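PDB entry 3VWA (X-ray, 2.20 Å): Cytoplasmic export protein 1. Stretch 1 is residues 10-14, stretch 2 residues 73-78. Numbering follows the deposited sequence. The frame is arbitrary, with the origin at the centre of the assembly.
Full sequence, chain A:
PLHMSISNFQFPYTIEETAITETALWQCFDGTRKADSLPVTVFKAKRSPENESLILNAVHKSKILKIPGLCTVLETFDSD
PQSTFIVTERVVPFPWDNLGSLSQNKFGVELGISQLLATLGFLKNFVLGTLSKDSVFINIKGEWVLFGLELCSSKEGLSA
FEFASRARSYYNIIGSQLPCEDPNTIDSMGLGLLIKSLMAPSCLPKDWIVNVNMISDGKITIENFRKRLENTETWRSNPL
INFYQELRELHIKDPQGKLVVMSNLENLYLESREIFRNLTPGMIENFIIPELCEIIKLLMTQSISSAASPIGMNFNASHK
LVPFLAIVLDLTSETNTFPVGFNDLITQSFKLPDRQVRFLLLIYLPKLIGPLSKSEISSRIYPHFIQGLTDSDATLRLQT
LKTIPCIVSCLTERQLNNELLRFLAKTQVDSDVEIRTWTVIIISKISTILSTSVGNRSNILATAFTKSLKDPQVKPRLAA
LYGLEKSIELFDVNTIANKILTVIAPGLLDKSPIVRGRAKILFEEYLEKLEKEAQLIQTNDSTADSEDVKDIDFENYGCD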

# COMPACT_ATOMS: atom_id res chain seq x y z
N GLN A 10 1.42 16.38 -33.68
CA GLN A 10 1.66 17.43 -32.66
C GLN A 10 0.79 17.33 -31.37
O GLN A 10 0.53 18.37 -30.72
N PHE A 11 0.34 16.11 -31.04
CA PHE A 11 -0.62 15.87 -29.95
C PHE A 11 0.07 15.89 -28.57
O PHE A 11 1.03 15.19 -28.33
N PRO A 12 -0.46 16.69 -27.64
CA PRO A 12 0.19 16.85 -26.32
C PRO A 12 0.17 15.59 -25.39
O PRO A 12 0.74 15.65 -24.30
N TYR A 13 -0.45 14.49 -25.79
CA TYR A 13 -0.59 13.37 -24.89
C TYR A 13 -0.26 12.10 -25.62
O TYR A 13 -0.44 12.01 -26.85
N THR A 14 0.24 11.11 -24.90
CA THR A 14 0.30 9.78 -25.51
C THR A 14 -0.91 8.99 -25.03
O THR A 14 -1.41 9.22 -23.94
N VAL A 73 -11.00 18.59 -15.93
CA VAL A 73 -10.65 18.49 -17.33
C VAL A 73 -9.37 19.27 -17.59
O VAL A 73 -9.16 20.31 -16.99
N LEU A 74 -8.48 18.72 -18.41
CA LEU A 74 -7.21 19.39 -18.72
C LEU A 74 -7.29 20.09 -20.06
O LEU A 74 -6.92 21.25 -20.19
N GLU A 75 -7.81 19.39 -21.06
CA GLU A 75 -7.93 19.98 -22.38
C GLU A 75 -8.98 19.25 -23.22
O GLU A 75 -9.20 18.08 -22.98
N THR A 76 -9.59 19.93 -24.20
CA THR A 76 -10.50 19.32 -25.16
C THR A 76 -10.07 19.52 -26.63
O THR A 76 -9.34 20.50 -26.94
N PHE A 77 -10.50 18.58 -27.50
CA PHE A 77 -10.26 18.58 -28.97
C PHE A 77 -11.52 18.14 -29.70
O PHE A 77 -12.07 17.10 -29.36
N ASP A 78 -11.98 18.92 -30.68
CA ASP A 78 -13.21 18.57 -31.43
C ASP A 78 -13.16 18.88 -32.94
O ASP A 78 -14.17 18.73 -33.65

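This is a small, side-chain-mediated contact in which an aromatic cluster centred on Phe77 is joined by a single hydrogen bond between Tyr13 and Glu75. The backbones stay well apart: the CA atoms of Phe11 and Phe77 lie 10.1 Å from each other, and those of Pro12 and Glu75 9.6 Å. At such spacing the main chains cannot hydrogen-bond directly, so side chains must bridge the gap, and together they bury 226 Å² counted over both sides.

From Glu75 to Phe77 the CA-to-CB directions alternate: Glu75 and Phe77 point toward the first stretch, whereas Thr76, between them, points away and makes no contact. Leu74, next to Glu75, also points toward the first stretch and so breaks the pattern, although only 19 Å² of it is covered. On the first stretch, Pro12 and Tyr13 point toward the strand; Phe11 leaves its backbone sideways, but the end of its side chain comes nearer.

Phe77, with chi1 in the m well (-54°) and chi2 at -90°, has the most covered surface of any residue here, 60 Å², and Tyr13 nearly matches it at 59 Å². The tip of the Phe77 ring meets three residues. Phe11, a t rotamer (chi1 -166°), places CE2 over one face of that ring, 3.4 Å from Phe77 CZ. Ring centroids 4.8 Å apart and planes inclined at 61° identify an edge-to-face pair, with the edge of Phe11 directed at the face of Phe77. Tyr13 approaches differently: its CE2 lies 4.0 Å from Phe77 CZ, each atom near the plane of the other's ring, so these two rings meet edge to edge rather than stacking. Pro12, its ring puckered C-gamma exo, adds an apolar contact from CD to Phe77 CZ at 4.1 Å.

The polar link depends on reach from both sides. Tyr13 is an m rotamer (chi1 -52°, chi2 -85°) that carries its hydroxyl across to the strand, while Glu75 is extended, with chi1 at -152° and chi2 at -179°, both t. Tyr13 OH donates a hydrogen bond to Glu75 OE2 at 3.0 Å, and the carboxylate oxygen lies near the plane of the tyrosine ring, at its edge. The same Glu75 OE2 is 3.8 Å from Pro12 CG, a packing contact. Beyond the hydrogen bond, Tyr13 OH also touches Leu74 CB at 4.2 Å; Leu74 has chi1 in the m well (-88°) and chi2 off-rotamer at 8°. Gln10, Thr14, Val73 and Asp78 are out of reach.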

# COMPACT_ATOMS: atom_id res chain seq x y z
CB GLN A 10 1.43 18.80 -33.28
CG GLN A 10 2.57 19.78 -33.11
CD GLN A 10 3.31 19.97 -34.41
OE1 GLN A 10 3.16 21.00 -35.07
NE2 GLN A 10 4.08 18.97 -34.79
CB PHE A 11 -1.41 14.58 -30.19
CG PHE A 11 -2.64 14.41 -29.30
CD1 PHE A 11 -2.82 13.26 -28.53
CD2 PHE A 11 -3.66 15.38 -29.27
CE1 PHE A 11 -3.95 13.09 -27.74
CE2 PHE A 11 -4.80 15.22 -28.47
CZ PHE A 11 -4.93 14.07 -27.70
CB PRO A 12 -0.59 18.00 -25.67
CG PRO A 12 -1.50 18.55 -26.72
CD PRO A 12 -1.65 17.52 -27.81
CB TYR A 13 -2.02 13.32 -24.34
CG TYR A 13 -2.45 14.66 -23.74
CD1 TYR A 13 -2.15 14.98 -22.43
CD2 TYR A 13 -3.15 15.60 -24.49
CE1 TYR A 13 -2.54 16.21 -21.88
CE2 TYR A 13 -3.55 16.80 -23.96
CZ TYR A 13 -3.24 17.12 -22.66
OH TYR A 13 -3.63 18.33 -22.13
CB THR A 14 1.57 9.04 -25.09
OG1 THR A 14 1.55 8.90 -23.67
CG2 THR A 14 2.82 9.83 -25.53
CB VAL A 73 -11.80 18.91 -18.28
CG1 VAL A 73 -12.99 17.93 -18.19
CG2 VAL A 73 -12.25 20.34 -18.02
CB LEU A 74 -6.03 18.42 -18.66
CG LEU A 74 -5.23 18.12 -17.37
CD1 LEU A 74 -5.82 18.73 -16.10
CD2 LEU A 74 -5.12 16.62 -17.21
CB GLU A 75 -6.56 19.89 -23.09
CG GLU A 75 -6.35 21.00 -24.12
CD GLU A 75 -5.02 20.92 -24.84
OE1 GLU A 75 -4.88 21.66 -25.83
OE2 GLU A 75 -4.13 20.12 -24.44
CB THR A 76 -11.95 19.79 -24.98
OG1 THR A 76 -12.05 21.18 -25.33
CG2 THR A 76 -12.41 19.59 -23.55
CB PHE A 77 -9.17 17.58 -29.32
CG PHE A 77 -7.91 17.79 -28.56
CD1 PHE A 77 -6.91 18.64 -29.04
CD2 PHE A 77 -7.75 17.18 -27.31
CE1 PHE A 77 -5.76 18.85 -28.28
CE2 PHE A 77 -6.62 17.39 -26.56
CZ PHE A 77 -5.62 18.21 -27.05
CB ASP A 78 -14.46 19.22 -30.79
CG ASP A 78 -14.32 20.72 -30.63
OD1 ASP A 78 -13.50 21.31 -31.37
OD2 ASP A 78 -15.00 21.30 -29.75